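Local coordinates for protein malate synthase (Haloferax volcanii, PDB 3OYZ) that catalyses the magnesium-dependent Claisen condensation of acetyl-CoA with glyoxylate and the hydrolysis of the resulting malyl-CoA to malate and CoA in the glyoxylate cycle, at residues I121-G126 with I156-E161; D188-Y193 with E211-T216; G204-W209 with P231-R236; C225-G230 with K251-I256. All coordinates share one frame; numbering follows the deposited sequence.

How the contacts relate
Contact 1 comes first along the chain and is complete before the others begin: it closes the loop from strand 118-121 through helix 127-143 to the end of strand 152-157. Contact 2 starts at the end of strand 183-188 and closes on helix 210-223. Contact 3 takes its first segment from the loop between helix 190-197 and helix 210-223 and its second from beyond strand 226-229, so contacts 2 and 3 cross. Contacts 3 and 4 cross likewise, whereas contact 4 follows contact 2 in series and joins strand 226-229 to strand 255-258. Together they tie successive parts of the TIM barrel, with contacts 1, 2 and 3 all reaching the bound pyruvate.

Contact 1: I121-G126 with I156-E161; sequences IPEVGG and IIESGE. With MG (magnesium ion), chain D; PYR (pyruvic acid), chain C.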
# COMPACT_ATOMS: atom_id res chain seq x y z
N ILE A 121 14.10 20.43 -1.15
CA ILE A 121 14.55 20.07 0.19
C ILE A 121 14.51 18.56 0.42
O ILE A 121 13.45 17.88 0.42
CB ILE A 121 13.67 20.84 1.28
CG1 ILE A 121 13.51 22.32 0.92
CG2 ILE A 121 14.12 20.64 2.75
CD1 ILE A 121 14.86 23.15 0.84
N PRO A 122 15.71 18.04 0.69
CA PRO A 122 15.85 16.63 0.86
C PRO A 122 15.66 16.27 2.35
O PRO A 122 15.70 17.10 3.23
CB PRO A 122 17.31 16.40 0.48
CG PRO A 122 17.99 17.62 1.14
CD PRO A 122 17.04 18.71 0.67
N GLU A 123 15.49 14.99 2.61
CA GLU A 123 15.55 14.37 3.93
C GLU A 123 14.51 14.92 4.96
O GLU A 123 14.84 14.94 6.15
CB GLU A 123 16.99 14.48 4.49
CG GLU A 123 18.04 13.71 3.71
CD GLU A 123 17.98 12.23 3.99
OE1 GLU A 123 18.85 11.53 3.50
OE2 GLU A 123 17.03 11.70 4.62
N VAL A 124 13.36 15.43 4.52
CA VAL A 124 12.37 16.01 5.42
C VAL A 124 11.83 14.83 6.31
O VAL A 124 12.00 13.65 5.96
CB VAL A 124 11.30 16.79 4.65
CG1 VAL A 124 11.89 18.07 3.90
CG2 VAL A 124 10.53 15.86 3.69
N GLY A 125 11.27 15.15 7.46
CA GLY A 125 10.73 14.13 8.38
C GLY A 125 9.23 14.32 8.47
O GLY A 125 8.59 14.40 7.41
N GLY A 126 8.68 14.43 9.69
CA GLY A 126 7.23 14.68 9.87
C GLY A 126 6.85 16.10 9.52
O GLY A 126 7.73 16.95 9.22
N ILE A 156 11.86 16.01 -1.04
CA ILE A 156 12.15 14.64 -1.37
C ILE A 156 11.60 13.71 -0.24
O ILE A 156 11.92 13.96 0.92
CB ILE A 156 13.67 14.38 -1.35
CG1 ILE A 156 14.43 15.27 -2.37
CG2 ILE A 156 13.89 12.92 -1.85
CD1 ILE A 156 13.84 15.38 -3.72
N ILE A 157 10.74 12.73 -0.55
CA ILE A 157 10.11 11.78 0.41
C ILE A 157 11.09 10.65 0.47
O ILE A 157 11.16 9.83 -0.47
CB ILE A 157 8.73 11.24 -0.13
CG1 ILE A 157 7.78 12.44 -0.47
CG2 ILE A 157 8.10 10.31 0.97
CD1 ILE A 157 7.56 13.49 0.69
N GLU A 158 11.92 10.61 1.51
CA GLU A 158 12.92 9.56 1.54
C GLU A 158 13.12 9.08 2.95
O GLU A 158 14.22 8.63 3.34
CB GLU A 158 14.27 10.04 0.94
CG GLU A 158 14.88 11.25 1.58
CD GLU A 158 15.96 11.81 0.60
OE1 GLU A 158 16.23 13.01 0.66
OE2 GLU A 158 16.42 11.10 -0.30
N SER A 159 12.02 9.15 3.72
CA SER A 159 11.96 8.48 5.02
C SER A 159 10.51 8.01 5.27
O SER A 159 9.55 8.59 4.73
CB SER A 159 12.32 9.48 6.11
OG SER A 159 11.44 10.56 6.39
N GLY A 160 10.40 7.02 6.14
CA GLY A 160 9.13 6.56 6.67
C GLY A 160 8.33 7.72 7.26
O GLY A 160 7.12 7.83 7.00
N GLU A 161 8.95 8.64 8.00
CA GLU A 161 8.23 9.73 8.66
C GLU A 161 7.65 10.64 7.57
O GLU A 161 6.58 11.20 7.78
CB GLU A 161 9.12 10.62 9.58
CG GLU A 161 9.68 10.05 10.84
CD GLU A 161 10.48 11.12 11.65
OE1 GLU A 161 11.72 11.10 11.48
OE2 GLU A 161 9.91 11.99 12.39
MG MG D . 18.45 11.08 -0.97
C PYR C . 17.60 9.47 -3.04
O PYR C . 17.94 9.43 -1.81
OXT PYR C . 17.04 8.48 -3.64
CA PYR C . 17.72 10.70 -3.68
O3 PYR C . 18.16 11.74 -3.03
CB PYR C . 17.27 10.86 -5.08
O HOH W 1 16.43 9.06 4.86
O HOH W 2 12.35 12.66 3.37
O HOH W 3 10.82 14.48 11.84
O HOH W 4 18.64 13.02 -0.53
O HOH W 5 20.58 11.49 -1.93
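Glu158 crosses Glu123 on its way to the magnesium ion. Its CB rests against the backbone O of Gly189, and chi1 of 57° puts CG between its own backbone N and carbonyl carbon, 3.8 Å from Glu123 OE2. The chain then runs extended. At its tip the two oxygens divide their work: Glu158 OE1 turns its anti lone pair to Glu123 N at 2.9 Å, while OE2 binds magnesium at 2.1 Å, beside the pyruvate oxygens and Asp192. A glutamate suits the place because one carboxylate can join the metal to the loop.

The two acid side chains meet at about a right angle with their carboxylate planes stacked, 27° apart, although Glu123 OE1 and Glu158 OE1 are 4.1 Å from each other. The salt bridge from Arg89 to Glu123 OE2 and the magnesium beside Glu158 probably offset the repulsion. An alanine in place of Glu123 would probably leave Arg89 without this mate and cost water 1 one of the two acceptors, Glu123 OE2 and Glu158 O, that it joins.

These loops follow adjacent parallel strands of the TIM barrel, at the C-terminal strand ends, where active sites of this fold lie. Ile156 N donates to Ile121 O at 2.9 Å, a strand-to-strand bond, and Pro122 packs on Ile156. Ser159 OG donates in the carbonyl plane to Val124 O (3.2 Å) and as N-cap also meets Ala162 N. At Gly126, the N-cap of helix 127-143, water 3 joins its N to Glu161 OE2, which also pairs with Arg170 of the second subunit.

Contact 2: D188-Y193 with E211-T216; sequences DGEVDY and ELRHNT. With MG (magnesium ion), chain D; PYR (pyruvic acid), chain C.
Tyr193 and Leu212 each hold CG anti to the backbone N (chi1 -178° and 173°), torsions that set the two CG atoms, and the side chains slide past each other in opposite directions. Leu212 CD2 lies over the centre of the Tyr193 ring, a CH-pi contact 3.8 Å from the centroid and 10° off the normal. A branched leucine suits the spot, since CD1 also touches Asp188 OD1 at 3.6 Å.

Asp188 and Thr216 meet tip to tip. Thr216 OG1 lies 2.7 Å from Asp188 OD1 and 2.8 Å from the backbone O of Leu212 one turn earlier, so its single proton has two acceptors to choose from. Glu190 crosses Arg213 at about a right angle, with OE2 3.6 Å from Arg213 CG; Glu190 forms a salt bridge with Arg244, and Arg213 one with Asp247 and a hydrogen bond with Asn248.

The same turn of chain builds the active site. Gly189 is the N-cap of helix 190-197, and a CB there would be crowded by pyruvate. Val191 N donates to pyruvate OXT at 2.8 Å. Asp192 N donates to pyruvate O at 2.9 Å. The helix start would thus favour the negative carboxylate, while Asp192 OD2 binds magnesium.

Around this, the backbone of Asp188 pairs with Val228 of strand 226-229 and that of Gly189 with Ile157 of strand 152-157, while His214 on helix 210-223 bonds to Glu163 of the third subunit.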
# COMPACT_ATOMS: atom_id res chain seq x y z
N ASP A 188 9.80 11.12 -4.79
CA ASP A 188 10.38 10.01 -4.04
C ASP A 188 11.90 9.96 -4.15
O ASP A 188 12.44 10.19 -5.24
CB ASP A 188 9.81 8.69 -4.52
CG ASP A 188 8.37 8.52 -4.07
OD1 ASP A 188 8.09 9.14 -3.02
OD2 ASP A 188 7.56 7.89 -4.73
N GLY A 189 12.55 9.59 -3.04
CA GLY A 189 13.97 9.35 -3.05
C GLY A 189 14.24 7.92 -2.65
O GLY A 189 14.60 7.67 -1.53
N GLU A 190 14.14 7.00 -3.60
CA GLU A 190 14.20 5.58 -3.28
C GLU A 190 15.50 5.14 -2.62
O GLU A 190 15.48 4.16 -1.87
CB GLU A 190 13.88 4.69 -4.47
CG GLU A 190 12.40 4.38 -4.70
CD GLU A 190 11.70 5.39 -5.60
OE1 GLU A 190 12.28 6.48 -5.74
OE2 GLU A 190 10.57 5.13 -6.09
N VAL A 191 16.59 5.87 -2.83
CA VAL A 191 17.89 5.39 -2.38
C VAL A 191 18.01 5.63 -0.87
O VAL A 191 18.21 4.69 -0.10
CB VAL A 191 19.09 6.00 -3.13
CG1 VAL A 191 20.32 5.22 -2.70
CG2 VAL A 191 18.88 5.81 -4.62
N ASP A 192 17.89 6.88 -0.44
CA ASP A 192 17.88 7.14 0.99
C ASP A 192 16.66 6.51 1.69
O ASP A 192 16.75 6.11 2.86
CB ASP A 192 17.86 8.64 1.21
CG ASP A 192 19.27 9.26 1.14
OD1 ASP A 192 20.14 8.64 1.77
OD2 ASP A 192 19.46 10.27 0.40
N TYR A 193 15.57 6.29 0.95
CA TYR A 193 14.42 5.65 1.57
C TYR A 193 14.73 4.20 1.88
O TYR A 193 14.43 3.70 2.96
CB TYR A 193 13.25 5.74 0.59
CG TYR A 193 11.95 5.15 1.11
CD1 TYR A 193 11.14 5.89 1.97
CD2 TYR A 193 11.53 3.88 0.70
CE1 TYR A 193 9.89 5.33 2.43
CE2 TYR A 193 10.32 3.35 1.13
CZ TYR A 193 9.49 4.10 1.95
OH TYR A 193 8.32 3.45 2.34
N GLU A 211 4.32 0.67 -3.05
CA GLU A 211 3.46 1.41 -2.10
C GLU A 211 3.92 2.82 -1.83
O GLU A 211 3.08 3.73 -1.70
CB GLU A 211 3.30 0.72 -0.73
CG GLU A 211 2.74 -0.71 -0.85
CD GLU A 211 3.80 -1.78 -1.14
OE1 GLU A 211 5.01 -1.45 -1.38
OE2 GLU A 211 3.41 -2.98 -1.19
N LEU A 212 5.24 3.02 -1.77
CA LEU A 212 5.73 4.39 -1.62
C LEU A 212 5.23 5.27 -2.76
O LEU A 212 4.81 6.38 -2.52
CB LEU A 212 7.25 4.45 -1.54
CG LEU A 212 7.87 5.83 -1.55
CD1 LEU A 212 7.45 6.80 -0.41
CD2 LEU A 212 9.39 5.80 -1.79
N ARG A 213 5.31 4.77 -3.99
CA ARG A 213 4.95 5.53 -5.17
C ARG A 213 3.45 5.73 -5.21
O ARG A 213 3.02 6.86 -5.45
CB ARG A 213 5.46 4.75 -6.41
CG ARG A 213 6.99 4.76 -6.56
CD ARG A 213 7.37 4.13 -7.93
NE ARG A 213 7.44 2.68 -7.79
CZ ARG A 213 6.97 1.76 -8.61
NH1 ARG A 213 6.39 2.03 -9.79
NH2 ARG A 213 7.21 0.50 -8.27
N HIS A 214 2.68 4.70 -4.84
CA HIS A 214 1.26 4.86 -4.64
C HIS A 214 0.92 5.99 -3.65
O HIS A 214 0.12 6.89 -3.96
CB HIS A 214 0.53 3.59 -4.19
CG HIS A 214 -0.92 3.81 -3.91
ND1 HIS A 214 -1.90 3.70 -4.90
CD2 HIS A 214 -1.57 4.17 -2.78
CE1 HIS A 214 -3.09 3.89 -4.35
NE2 HIS A 214 -2.92 4.22 -3.08
N ASN A 215 1.51 5.93 -2.47
CA ASN A 215 1.28 6.97 -1.44
C ASN A 215 1.73 8.39 -1.78
O ASN A 215 1.05 9.33 -1.38
CB ASN A 215 1.92 6.51 -0.13
CG ASN A 215 1.29 5.20 0.37
OD1 ASN A 215 0.23 4.74 -0.11
ND2 ASN A 215 2.07 4.48 1.16
N THR A 216 2.79 8.51 -2.60
CA THR A 216 3.30 9.84 -2.98
C THR A 216 2.38 10.38 -4.08
O THR A 216 1.93 11.50 -4.04
CB THR A 216 4.69 9.68 -3.55
OG1 THR A 216 5.45 9.08 -2.48
CG2 THR A 216 5.25 11.14 -3.93
MG MG D . 18.45 11.08 -0.97
C PYR C . 17.60 9.47 -3.04
O PYR C . 17.94 9.43 -1.81
OXT PYR C . 17.04 8.48 -3.64
CA PYR C . 17.72 10.70 -3.68
O3 PYR C . 18.16 11.74 -3.03
CB PYR C . 17.27 10.86 -5.08
O HOH W 5 20.58 11.49 -1.93
O HOH W 4 18.64 13.02 -0.53

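Contact 3: G204-W209 with P231-R236; sequences GELPAW and PYDDIR. With ACO (acetyl coenzyme *a), chain B; PYR (pyruvic acid), chain C.
Glu205 and Leu206 pass Asp234 and Asp233 as two irregular loops, the CA of Glu205 8.7 Å from the CA of Asp234, a gap that side chains and a water bridge. Glu205 bends at chi2 (-42°), and its OE1 ends 2.6 Å from Asp234 OD1, the carboxylate planes turned 48° apart. Asp234 is itself the centre of an inverse gamma turn.

Water 6 sits beside this pair. It donates to Glu205 OE1 (2.7 Å) and to Asp233 OD1, and accepts from the backbone N of Leu206, so the three residues are joined through one molecule. Leu206 supplies the apolar part: its CD1 lies 3.9 Å from Pro231 O, and its CG faces Asp233 OD2, an oxygen whose charge is met by Arg385 of strand 382-387.

Farther along, Pro231, Ile235 and Arg236 line the substrate pocket. The rigid ring of Pro231 packs on the ligands: Pro231 CD is 3.3 Å from the pyruvate methyl carbon CB, and its CG approaches the acetyl group. Arg236 NH2 donates to O5A of the acetyl-CoA diphosphate at 2.9 Å, near the plane of the guanidinium, while Ile235 CD1 covers one guanidinium face and Asp384 takes NE.

Two acid oxygens as near as those of Glu205 and Asp234 imply that one of the groups probably holds a proton, which could make this junction of loops sensitive to pH.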
# COMPACT_ATOMS: atom_id res chain seq x y z
N GLY A 204 21.63 -5.91 -4.42
CA GLY A 204 22.06 -4.59 -4.01
C GLY A 204 21.32 -3.57 -4.82
O GLY A 204 21.37 -2.41 -4.48
N GLU A 205 20.56 -3.96 -5.83
CA GLU A 205 19.75 -2.99 -6.59
C GLU A 205 18.57 -2.50 -5.68
O GLU A 205 18.18 -3.19 -4.72
CB GLU A 205 19.14 -3.62 -7.85
CG GLU A 205 20.12 -3.94 -9.03
CD GLU A 205 21.20 -2.88 -9.39
OE1 GLU A 205 20.91 -1.72 -9.78
OE2 GLU A 205 22.41 -3.21 -9.30
N LEU A 206 18.02 -1.33 -6.02
CA LEU A 206 16.90 -0.76 -5.27
C LEU A 206 15.67 -1.65 -5.32
O LEU A 206 15.29 -2.15 -6.39
CB LEU A 206 16.53 0.59 -5.89
CG LEU A 206 17.55 1.69 -5.74
CD1 LEU A 206 16.90 2.93 -6.41
CD2 LEU A 206 17.86 2.03 -4.29
N PRO A 207 15.01 -1.89 -4.16
CA PRO A 207 13.66 -2.43 -4.27
C PRO A 207 12.76 -1.48 -5.11
O PRO A 207 12.98 -0.29 -5.26
CB PRO A 207 13.14 -2.40 -2.80
CG PRO A 207 14.31 -2.17 -1.96
CD PRO A 207 15.39 -1.48 -2.80
N ALA A 208 11.64 -1.99 -5.60
CA ALA A 208 10.72 -1.22 -6.42
C ALA A 208 9.75 -0.29 -5.65
O ALA A 208 9.22 0.68 -6.24
CB ALA A 208 9.97 -2.23 -7.32
N TRP A 209 9.54 -0.56 -4.36
CA TRP A 209 8.64 0.23 -3.45
C TRP A 209 7.36 0.72 -4.12
O TRP A 209 7.06 1.93 -4.12
CB TRP A 209 9.42 1.46 -2.97
CG TRP A 209 10.66 1.15 -2.21
CD1 TRP A 209 11.95 1.47 -2.52
CD2 TRP A 209 10.67 0.54 -0.91
NE1 TRP A 209 12.75 1.09 -1.49
CE2 TRP A 209 12.00 0.52 -0.48
CE3 TRP A 209 9.66 0.07 -0.05
CZ2 TRP A 209 12.38 -0.03 0.76
CZ3 TRP A 209 10.03 -0.43 1.20
CH2 TRP A 209 11.39 -0.49 1.59
N PRO A 231 15.29 8.26 -8.48
CA PRO A 231 16.25 7.99 -9.56
C PRO A 231 16.30 6.52 -9.98
O PRO A 231 16.09 5.59 -9.20
CB PRO A 231 17.56 8.49 -8.98
CG PRO A 231 17.36 8.37 -7.51
CD PRO A 231 15.95 8.85 -7.30
N TYR A 232 16.47 6.33 -11.28
CA TYR A 232 16.59 4.99 -11.82
C TYR A 232 18.09 4.82 -12.10
O TYR A 232 18.60 5.36 -13.11
CB TYR A 232 15.74 4.90 -13.08
CG TYR A 232 15.73 3.49 -13.61
CD1 TYR A 232 14.78 2.58 -13.14
CD2 TYR A 232 16.66 3.07 -14.58
CE1 TYR A 232 14.79 1.27 -13.56
CE2 TYR A 232 16.66 1.76 -15.07
CZ TYR A 232 15.70 0.88 -14.55
OH TYR A 232 15.66 -0.43 -14.92
N ASP A 233 18.81 4.25 -11.14
CA ASP A 233 20.28 4.44 -11.14
C ASP A 233 21.03 3.48 -12.07
O ASP A 233 22.22 3.67 -12.27
CB ASP A 233 20.91 4.41 -9.72
CG ASP A 233 20.44 3.21 -8.87
OD1 ASP A 233 19.81 2.27 -9.40
OD2 ASP A 233 20.66 3.19 -7.63
N ASP A 234 20.38 2.45 -12.63
CA ASP A 234 20.97 1.72 -13.78
C ASP A 234 20.91 2.55 -15.05
O ASP A 234 20.05 2.28 -15.91
CB ASP A 234 20.20 0.42 -14.01
CG ASP A 234 20.38 -0.55 -12.85
OD1 ASP A 234 21.25 -0.30 -11.99
OD2 ASP A 234 19.64 -1.56 -12.73
N ILE A 235 21.72 3.61 -15.12
CA ILE A 235 21.54 4.70 -16.08
C ILE A 235 21.62 4.24 -17.54
O ILE A 235 21.09 4.91 -18.43
CB ILE A 235 22.54 5.84 -15.84
CG1 ILE A 235 23.95 5.26 -15.70
CG2 ILE A 235 22.27 6.54 -14.50
CD1 ILE A 235 25.04 6.34 -15.52
N ARG A 236 22.25 3.10 -17.81
CA ARG A 236 22.35 2.66 -19.23
C ARG A 236 21.18 1.79 -19.68
O ARG A 236 21.05 1.55 -20.88
CB ARG A 236 23.63 1.88 -19.54
CG ARG A 236 24.92 2.37 -18.85
CD ARG A 236 25.26 3.82 -19.18
NE ARG A 236 26.48 4.17 -18.45
CZ ARG A 236 27.02 5.38 -18.36
NH1 ARG A 236 26.42 6.43 -18.91
NH2 ARG A 236 28.14 5.56 -17.67
N1A ACO B . 24.22 17.10 -15.61
C2A ACO B . 24.91 17.75 -16.57
N3A ACO B . 25.63 17.07 -17.48
C4A ACO B . 25.73 15.71 -17.48
C5A ACO B . 24.99 14.98 -16.44
C6A ACO B . 24.23 15.76 -15.44
N6A ACO B . 23.60 15.05 -14.47
N7A ACO B . 25.22 13.67 -16.61
C8A ACO B . 26.07 13.57 -17.67
N9A ACO B . 26.33 14.76 -18.21
C1B ACO B . 27.21 14.96 -19.41
C2B ACO B . 28.37 13.98 -19.30
O2B ACO B . 29.39 14.57 -18.50
C3B ACO B . 28.76 13.74 -20.74
O3B ACO B . 29.49 14.92 -21.07
P3B ACO B . 30.62 15.07 -22.26
O7A ACO B . 29.77 15.81 -23.28
O8A ACO B . 30.95 13.62 -22.52
O9A ACO B . 31.78 15.84 -21.68
C4B ACO B . 27.41 13.76 -21.44
O4B ACO B . 26.56 14.61 -20.65
C5B ACO B . 26.76 12.38 -21.47
O5B ACO B . 27.06 11.75 -20.22
P1A ACO B . 26.82 10.19 -19.97
O1A ACO B . 27.72 9.28 -20.74
O2A ACO B . 25.36 10.00 -20.26
O3A ACO B . 27.07 9.84 -18.42
P2A ACO B . 28.53 9.76 -17.79
O4A ACO B . 29.13 10.98 -18.41
O5A ACO B . 28.95 8.30 -17.80
O6A ACO B . 28.36 10.03 -16.19
CBP ACO B . 27.19 10.13 -14.03
CCP ACO B . 27.43 9.35 -15.33
CDP ACO B . 28.49 10.32 -13.26
CEP ACO B . 26.27 9.27 -13.17
CAP ACO B . 26.61 11.52 -14.28
OAP ACO B . 25.55 11.31 -15.21
C9P ACO B . 26.03 12.19 -13.05
O9P ACO B . 26.78 12.61 -12.16
N8P ACO B . 24.69 12.25 -12.97
C7P ACO B . 24.07 12.89 -11.82
C6P ACO B . 24.14 12.05 -10.54
C5P ACO B . 23.22 12.75 -9.55
O5P ACO B . 22.60 13.75 -9.90
N4P ACO B . 23.10 12.16 -8.36
C3P ACO B . 22.23 12.63 -7.30
C2P ACO B . 20.75 12.46 -7.64
S1P ACO B . 20.47 10.83 -7.03
C ACO B . 20.26 10.88 -5.36
O ACO B . 20.59 11.83 -4.67
CH3 ACO B . 19.69 9.65 -4.71
C PYR C . 17.60 9.47 -3.04
O PYR C . 17.94 9.43 -1.81
OXT PYR C . 17.04 8.48 -3.64
CA PYR C . 17.72 10.70 -3.68
O3 PYR C . 18.16 11.74 -3.03
CB PYR C . 17.27 10.86 -5.08
O HOH W 6 19.25 -0.14 -8.29

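Contact 4: C225-G230 with K251-I256; sequences CVAVDG and KGMLGI. With K (potassium ion), chain F.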
# COMPACT_ATOMS: atom_id res chain seq x y z
N CYS A 225 -0.40 18.90 -5.23
CA CYS A 225 1.05 18.90 -5.51
C CYS A 225 1.24 18.02 -6.75
O CYS A 225 0.23 17.50 -7.25
CB CYS A 225 1.86 18.38 -4.31
SG CYS A 225 1.80 19.53 -2.95
N VAL A 226 2.46 17.82 -7.21
CA VAL A 226 2.69 16.94 -8.36
C VAL A 226 3.67 15.87 -7.92
O VAL A 226 4.70 16.28 -7.36
CB VAL A 226 3.34 17.77 -9.48
CG1 VAL A 226 3.72 16.86 -10.70
CG2 VAL A 226 2.33 18.80 -9.85
N ALA A 227 3.41 14.59 -8.22
CA ALA A 227 4.20 13.46 -7.73
C ALA A 227 5.25 13.13 -8.81
O ALA A 227 4.88 13.10 -9.98
CB ALA A 227 3.32 12.20 -7.54
N VAL A 228 6.51 12.88 -8.43
CA VAL A 228 7.63 12.53 -9.31
C VAL A 228 8.32 11.34 -8.66
O VAL A 228 8.60 11.32 -7.47
CB VAL A 228 8.67 13.73 -9.38
CG1 VAL A 228 9.93 13.42 -10.23
CG2 VAL A 228 7.98 15.03 -9.85
N ASP A 229 8.70 10.33 -9.43
CA ASP A 229 9.52 9.22 -8.98
C ASP A 229 11.01 9.56 -8.84
O ASP A 229 11.52 10.55 -9.45
CB ASP A 229 9.27 7.97 -9.84
CG ASP A 229 9.71 6.68 -9.12
OD1 ASP A 229 9.79 6.65 -7.86
OD2 ASP A 229 9.98 5.68 -9.79
N GLY A 230 11.71 8.68 -8.12
CA GLY A 230 13.08 8.90 -7.71
C GLY A 230 13.98 8.33 -8.79
O GLY A 230 13.51 7.93 -9.85
N LYS A 251 0.18 4.44 -11.75
CA LYS A 251 -0.07 4.86 -10.36
C LYS A 251 -0.40 6.35 -10.33
O LYS A 251 -0.68 6.90 -9.28
CB LYS A 251 1.18 4.63 -9.48
CG LYS A 251 1.67 3.17 -9.43
CD LYS A 251 2.88 3.00 -8.54
CE LYS A 251 3.12 1.56 -8.10
NZ LYS A 251 2.65 0.47 -8.99
N GLY A 252 -0.35 7.03 -11.48
CA GLY A 252 -0.60 8.48 -11.50
C GLY A 252 0.65 9.29 -11.16
O GLY A 252 0.59 10.48 -10.85
N MET A 253 1.80 8.66 -11.17
CA MET A 253 3.06 9.37 -10.96
C MET A 253 3.71 9.61 -12.33
O MET A 253 4.32 8.73 -12.92
CB MET A 253 3.97 8.54 -10.05
CG MET A 253 5.34 9.12 -9.74
SD MET A 253 6.15 8.03 -8.49
CE MET A 253 5.51 9.00 -7.12
N LEU A 254 3.50 10.79 -12.89
CA LEU A 254 3.75 10.95 -14.34
C LEU A 254 5.12 11.55 -14.58
O LEU A 254 5.52 11.72 -15.74
CB LEU A 254 2.67 11.83 -14.97
CG LEU A 254 1.21 11.39 -14.79
CD1 LEU A 254 0.17 12.30 -15.48
CD2 LEU A 254 0.92 9.91 -15.16
N GLY A 255 5.83 11.96 -13.53
CA GLY A 255 7.17 12.50 -13.68
C GLY A 255 8.22 11.57 -13.11
O GLY A 255 7.90 10.74 -12.25
N ILE A 256 9.47 11.70 -13.54
CA ILE A 256 10.50 10.81 -13.03
C ILE A 256 11.79 11.56 -12.92
O ILE A 256 11.99 12.51 -13.66
CB ILE A 256 10.65 9.45 -13.80
CG1 ILE A 256 11.60 8.48 -13.07
CG2 ILE A 256 11.11 9.76 -15.30
CD1 ILE A 256 11.51 7.01 -13.53
K K F . -1.12 11.64 -8.75
O HOH W 7 2.79 13.34 -11.67
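Ala227 points its CB at Met253, meeting the methyl CE at 3.9 Å, while its carbonyl O reaches Leu254 N through water 7. The small alanine leaves room for the long thioether. At Val228 the CA-H lies against Gly255 O (3.5 Å between CA and O), and CG1 packs near Ile256 N; a CB on Gly255 would sit tightly against the other valine methyl, so glycine fits there.

Both segments belong to the beta-alpha-beta unit of strand 226-229, helix 238-249 and strand 255-258, neighbouring parallel strands of the TIM barrel. Gly252, in a Schellman motif, ends the preceding helix and gives its O to potassium at 2.9 Å, along with Ser217, Ser221 and Met197 O of the third subunit.

Asp229 N donates to Gly255 O at 3.0 Å, from above the carbonyl plane. Its CB touches Met253 SD at 3.4 Å; SD is brought there by an extended chain (chi1 179°, chi2 174°), and the bend at chi3 then turns CE to Ala227. An alanine for Met253 would probably open a gap between Ala227 and the CB of Asp229. Asp229 OD2 pairs with Arg244 and Asn248, and OD1 accepts from Gly230 N (2.8 Å). Last, Gly230 O touches Ile256 CG1 at 3.8 Å.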